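Local coordinates for protein thiosulfate reductase (Thermus thermophilus, PDB 2VPZ) that binds two molybdopterin guanine dinucleotides, molybdenum and a 4Fe-4S cluster, and probably serves as the catalytic subunit of a polysulfide/thiosulfate reductase, at residues 697-702 / 712-718. Numbering follows the deposited sequence.
With MGD (2-amino-5,6-dimercapto-7-methyl-3,7,8a,9-tetrahydro-8-oxa-1,3,9,10-tetraaza-anthracen-4-one guanosine dinucleotide), chain H.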
ATOM      1  N   HIS A 697     -32.039  16.055  -5.426  1.00 26.43           N
ATOM      2  CA  HIS A 697     -33.210  16.757  -6.055  1.00 25.46           C
ATOM      3  C   HIS A 697     -33.493  16.331  -7.511  1.00 25.30           C
ATOM      4  O   HIS A 697     -32.567  16.077  -8.272  1.00 26.42           O
ATOM      5  CB  HIS A 697     -33.038  18.321  -6.084  1.00 28.09           C
ATOM      6  CG  HIS A 697     -33.919  19.062  -7.026  1.00 28.97           C
ATOM      7  ND1 HIS A 697     -35.278  19.068  -6.899  1.00 30.49           N
ATOM      8  CD2 HIS A 697     -33.651  19.719  -8.161  1.00 30.14           C
ATOM      9  CE1 HIS A 697     -35.820  19.680  -7.923  1.00 31.29           C
ATOM     10  NE2 HIS A 697     -34.846  20.091  -8.712  1.00 30.83           N
ATOM     11  N   GLY A 698     -34.763  16.265  -7.923  1.00 26.00           N
ATOM     12  CA  GLY A 698     -35.104  15.890  -9.296  1.00 25.69           C
ATOM     13  C   GLY A 698     -35.662  14.515  -9.633  1.00 26.68           C
ATOM     14  O   GLY A 698     -35.810  14.173 -10.806  1.00 25.45           O
ATOM     15  N   PHE A 699     -35.930  13.676  -8.641  1.00 28.89           N
ATOM     16  CA  PHE A 699     -36.517  12.349  -8.913  1.00 30.51           C
ATOM     17  C   PHE A 699     -37.992  12.393  -8.457  1.00 32.40           C
ATOM     18  O   PHE A 699     -38.479  13.471  -8.081  1.00 33.23           O
ATOM     19  CB  PHE A 699     -35.758  11.203  -8.217  1.00 28.03           C
ATOM     20  CG  PHE A 699     -34.442  10.816  -8.893  1.00 26.82           C
ATOM     21  CD1 PHE A 699     -33.271  11.523  -8.618  1.00 25.50           C
ATOM     22  CD2 PHE A 699     -34.385   9.750  -9.804  1.00 26.12           C
ATOM     23  CE1 PHE A 699     -32.055  11.180  -9.241  1.00 26.56           C
ATOM     24  CE2 PHE A 699     -33.195   9.382 -10.437  1.00 23.65           C
ATOM     25  CZ  PHE A 699     -32.018  10.101 -10.157  1.00 27.10           C
ATOM     26  N   GLY A 700     -38.708  11.271  -8.508  1.00 33.51           N
ATOM     27  CA  GLY A 700     -40.115  11.265  -8.122  1.00 32.98           C
ATOM     28  C   GLY A 700     -41.097  11.808  -9.143  1.00 33.29           C
ATOM     29  O   GLY A 700     -42.148  12.341  -8.769  1.00 35.08           O
ATOM     30  N   HIS A 701     -40.793  11.702 -10.431  1.00 33.95           N
ATOM     31  CA  HIS A 701     -41.713  12.198 -11.474  1.00 34.99           C
ATOM     32  C   HIS A 701     -43.038  11.403 -11.520  1.00 36.34           C
ATOM     33  O   HIS A 701     -43.017  10.173 -11.336  1.00 38.22           O
ATOM     34  CB  HIS A 701     -41.079  12.086 -12.930  1.00 33.36           C
ATOM     35  CG  HIS A 701     -39.888  12.927 -13.207  1.00 33.84           C
ATOM     36  ND1 HIS A 701     -39.935  14.064 -13.959  1.00 32.44           N
ATOM     37  CD2 HIS A 701     -38.610  12.784 -12.845  1.00 33.67           C
ATOM     38  CE1 HIS A 701     -38.735  14.598 -14.038  1.00 32.65           C
ATOM     39  NE2 HIS A 701     -37.905  13.833 -13.364  1.00 31.91           N
ATOM     40  N   LYS A 702     -44.162  12.103 -11.699  1.00 35.72           N
ATOM     41  CA  LYS A 702     -45.443  11.430 -11.956  1.00 35.93           C
ATOM     42  C   LYS A 702     -45.716  11.988 -13.385  1.00 35.87           C
ATOM     43  O   LYS A 702     -46.375  13.009 -13.567  1.00 35.24           O
ATOM     44  CB  LYS A 702     -46.597  11.828 -11.025  1.00 35.90           C
ATOM     45  CG  LYS A 702     -46.250  12.799  -9.913  1.00 36.21           C
ATOM     46  CD  LYS A 702     -45.881  12.100  -8.604  1.00 36.86           C
ATOM     47  CE  LYS A 702     -45.369  13.095  -7.544  1.00 38.13           C
ATOM     48  NZ  LYS A 702     -44.215  12.539  -6.741  1.00 37.76           N
ATOM     49  N   ARG A 712     -39.812   6.638 -10.353  1.00 37.86           N
ATOM     50  CA  ARG A 712     -38.505   6.367  -9.724  1.00 36.77           C
ATOM     51  C   ARG A 712     -37.975   7.397  -8.684  1.00 36.27           C
ATOM     52  O   ARG A 712     -37.964   8.602  -8.953  1.00 37.36           O
ATOM     53  CB  ARG A 712     -37.473   6.129 -10.884  1.00 36.56           C
ATOM     54  CG  ARG A 712     -38.135   5.415 -12.112  1.00 38.31           C
ATOM     55  CD  ARG A 712     -37.191   4.959 -13.272  1.00 37.77           C
ATOM     56  NE  ARG A 712     -36.631   3.618 -13.074  1.00 40.25           N
ATOM     57  CZ  ARG A 712     -36.911   2.515 -13.759  1.00 39.33           C
ATOM     58  NH1 ARG A 712     -37.780   2.523 -14.752  1.00 38.09           N
ATOM     59  NH2 ARG A 712     -36.307   1.377 -13.438  1.00 41.20           N
ATOM     60  N   GLY A 713     -37.603   6.915  -7.495  1.00 34.86           N
ATOM     61  CA  GLY A 713     -37.119   7.752  -6.405  1.00 33.64           C
ATOM     62  C   GLY A 713     -38.161   8.618  -5.700  1.00 33.89           C
ATOM     63  O   GLY A 713     -39.349   8.509  -5.989  1.00 34.90           O
ATOM     64  N   ALA A 714     -37.727   9.480  -4.783  1.00 32.82           N
ATOM     65  CA  ALA A 714     -38.594  10.403  -4.040  1.00 31.49           C
ATOM     66  C   ALA A 714     -38.327  11.840  -4.508  1.00 32.65           C
ATOM     67  O   ALA A 714     -37.173  12.180  -4.762  1.00 33.16           O
ATOM     68  CB  ALA A 714     -38.306  10.306  -2.536  1.00 30.87           C
ATOM     69  N   SER A 715     -39.364  12.669  -4.625  1.00 33.65           N
ATOM     70  CA  SER A 715     -39.204  14.077  -5.030  1.00 32.90           C
ATOM     71  C   SER A 715     -38.978  14.985  -3.792  1.00 32.57           C
ATOM     72  O   SER A 715     -39.804  14.972  -2.888  1.00 32.00           O
ATOM     73  CB  SER A 715     -40.446  14.603  -5.789  1.00 33.73           C
ATOM     74  OG  SER A 715     -40.431  16.021  -5.872  1.00 36.42           O
ATOM     75  N   ASP A 716     -37.880  15.747  -3.722  1.00 31.89           N
ATOM     76  CA  ASP A 716     -37.663  16.642  -2.571  1.00 33.10           C
ATOM     77  C   ASP A 716     -38.707  17.795  -2.551  1.00 34.38           C
ATOM     78  O   ASP A 716     -39.258  18.139  -1.481  1.00 33.96           O
ATOM     79  CB  ASP A 716     -36.208  17.197  -2.525  1.00 33.30           C
ATOM     80  CG  ASP A 716     -35.884  18.235  -3.625  1.00 31.68           C
ATOM     81  OD1 ASP A 716     -36.070  17.944  -4.822  1.00 31.87           O
ATOM     82  OD2 ASP A 716     -35.420  19.337  -3.267  1.00 33.75           O
ATOM     83  N   ASN A 717     -38.997  18.344  -3.737  1.00 34.79           N
ATOM     84  CA  ASN A 717     -39.976  19.441  -3.956  1.00 34.31           C
ATOM     85  C   ASN A 717     -41.417  19.084  -3.542  1.00 34.69           C
ATOM     86  O   ASN A 717     -42.147  19.939  -3.038  1.00 34.46           O
ATOM     87  CB  ASN A 717     -40.008  19.890  -5.421  1.00 32.07           C
ATOM     88  CG  ASN A 717     -40.608  21.273  -5.579  1.00 32.97           C
ATOM     89  OD1 ASN A 717     -41.518  21.502  -6.384  1.00 34.53           O
ATOM     90  ND2 ASN A 717     -40.093  22.209  -4.803  1.00 31.00           N
ATOM     91  N   TYR A 718     -41.846  17.847  -3.786  1.00 35.23           N
ATOM     92  CA  TYR A 718     -43.187  17.457  -3.354  1.00 34.81           C
ATOM     93  C   TYR A 718     -43.238  17.367  -1.818  1.00 35.53           C
ATOM     94  O   TYR A 718     -44.319  17.343  -1.230  1.00 36.10           O
ATOM     95  CB  TYR A 718     -43.645  16.131  -3.966  1.00 32.78           C
ATOM     96  CG  TYR A 718     -44.382  16.286  -5.281  1.00 30.85           C
ATOM     97  CD1 TYR A 718     -43.681  16.490  -6.456  1.00 29.51           C
ATOM     98  CD2 TYR A 718     -45.782  16.234  -5.348  1.00 30.27           C
ATOM     99  CE1 TYR A 718     -44.338  16.636  -7.674  1.00 29.54           C
ATOM    100  CE2 TYR A 718     -46.460  16.383  -6.571  1.00 28.21           C
ATOM    101  CZ  TYR A 718     -45.724  16.581  -7.735  1.00 29.70           C
ATOM    102  OH  TYR A 718     -46.338  16.714  -8.961  1.00 30.04           O
TER
HETATM  103  PB  MGD H1765     -35.213  21.590 -14.665  1.00 36.68           P
HETATM  104  O1B MGD H1765     -35.781  20.591 -13.703  1.00 34.60           O
HETATM  105  O2B MGD H1765     -34.048  21.205 -15.524  1.00 34.50           O
HETATM  106  O3B MGD H1765     -35.036  22.916 -13.762  1.00 31.19           O
HETATM  107  O3A MGD H1765     -34.877  24.982 -12.349  1.00 28.85           O
HETATM  108  PA  MGD H1765     -35.274  24.518 -13.824  1.00 31.64           P
HETATM  109  O1A MGD H1765     -34.341  24.948 -14.944  1.00 29.82           O
HETATM  110  O2A MGD H1765     -36.739  24.756 -13.936  1.00 31.57           O
HETATM  111  O5' MGD H1765     -36.327  22.032 -15.676  1.00 35.59           O
HETATM  112  C5' MGD H1765     -36.033  22.327 -17.042  1.00 39.01           C
HETATM  113  C4' MGD H1765     -37.364  22.251 -17.791  1.00 40.29           C
HETATM  114  O4' MGD H1765     -36.992  22.792 -19.053  1.00 41.49           O
HETATM  115  C3' MGD H1765     -37.882  20.863 -18.063  1.00 41.88           C
HETATM  116  O3' MGD H1765     -39.294  21.008 -18.263  1.00 41.72           O
HETATM  117  C2' MGD H1765     -37.157  20.508 -19.372  1.00 42.66           C
HETATM  118  O2' MGD H1765     -37.905  19.507 -20.011  1.00 45.60           O
HETATM  119  C1' MGD H1765     -37.162  21.831 -20.141  1.00 43.21           C
HETATM  120  N9  MGD H1765     -36.124  22.062 -21.215  1.00 41.66           N
HETATM  121  C8  MGD H1765     -34.866  21.617 -21.215  1.00 42.13           C
HETATM  122  N7  MGD H1765     -34.153  22.017 -22.293  1.00 41.18           N
HETATM  123  C5  MGD H1765     -34.959  22.812 -23.030  1.00 41.56           C
HETATM  124  C6  MGD H1765     -34.857  23.651 -24.306  1.00 40.39           C
HETATM  125  O6  MGD H1765     -33.800  23.680 -25.031  1.00 37.09           O
HETATM  126  N1  MGD H1765     -35.989  24.347 -24.656  1.00 39.81           N
HETATM  127  C2  MGD H1765     -37.159  24.329 -23.945  1.00 40.45           C
HETATM  128  N2  MGD H1765     -38.276  25.027 -24.316  1.00 40.33           N
HETATM  129  N3  MGD H1765     -37.253  23.619 -22.813  1.00 41.69           N
HETATM  130  C4  MGD H1765     -36.251  22.834 -22.295  1.00 41.31           C
HETATM  131  C10 MGD H1765     -33.504  25.322 -11.985  1.00 30.87           C
HETATM  132  C11 MGD H1765     -33.546  25.967 -10.641  1.00 32.27           C
HETATM  133  O11 MGD H1765     -34.423  25.161  -9.851  1.00 34.53           O
HETATM  134  C12 MGD H1765     -32.255  26.189  -9.944  1.00 34.05           C
HETATM  135  S12 MGD H1765     -30.918  26.927 -10.722  1.00 31.04           S
HETATM  136  C13 MGD H1765     -32.086  25.899  -8.653  1.00 34.68           C
HETATM  137  S13 MGD H1765     -30.680  26.057  -7.779  1.00 32.93           S
HETATM  138  C14 MGD H1765     -33.090  25.429  -7.750  1.00 36.21           C
HETATM  139  N15 MGD H1765     -32.745  24.040  -7.334  1.00 39.49           N
HETATM  140  C16 MGD H1765     -33.749  23.404  -6.645  1.00 41.52           C
HETATM  141  C17 MGD H1765     -33.598  22.335  -5.654  1.00 40.56           C
HETATM  142  O17 MGD H1765     -32.454  21.863  -5.385  1.00 41.77           O
HETATM  143  N18 MGD H1765     -34.695  21.891  -5.038  1.00 41.55           N
HETATM  144  C19 MGD H1765     -35.930  22.368  -5.287  1.00 41.42           C
HETATM  145  N19 MGD H1765     -37.044  21.844  -4.690  1.00 40.69           N
HETATM  146  N20 MGD H1765     -36.112  23.363  -6.158  1.00 41.12           N
HETATM  147  C21 MGD H1765     -35.122  23.895  -6.866  1.00 40.59           C
HETATM  148  N22 MGD H1765     -35.372  24.842  -7.777  1.00 38.99           N
HETATM  149  C23 MGD H1765     -34.386  25.585  -8.485  1.00 35.78           C
HETATM  150  O   HOH W   1     -37.890  16.892  -7.356  1.00 29.35           O
HETATM  151  O   HOH W   2     -35.837  14.505  -5.558  1.00 28.09           O
HETATM  152  O   HOH W   3     -38.287  10.074 -11.343  1.00 36.29           O
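Start with Phe699, which has the most surface covered here: its CB rests 3.5 Å from Arg712 O, and 4.1 Å from Gly713 CA, where any side chain on Gly713 would collide with it. The Arg712 carbonyl also accepts the one direct backbone hydrogen bond between the segments, Gly700 N to Arg712 O at 2.8 Å. Gly700 lies 4.3 Å, CA to CA, from Ser715; a CB on it would clash with Ser715 N. Further along, Lys702 lays its CE 3.5 Å from the centroid of the Tyr718 ring (CH-pi) and its NZ 4.0 Å from it (cation-pi), both over one face; NZ also salt-bridges Glu677. Toward the cofactor, His697 ND1 gives Asp716 OD1 a very short 2.5 Å hydrogen bond, while Asp716 OD2 accepts from N18 of the MGD pterin at 3.2 Å. The carboxylate therefore bridges histidine and pterin, and water 1 ties OD1 to Gly698 N and Ser715 OG. All this belongs to one long loop of the dinucleotide-binding domain, running from strand 692-696 to strand 724-725, with Ala714 against strand 676-683 and Tyr718 against helices 442-445 and 449-457.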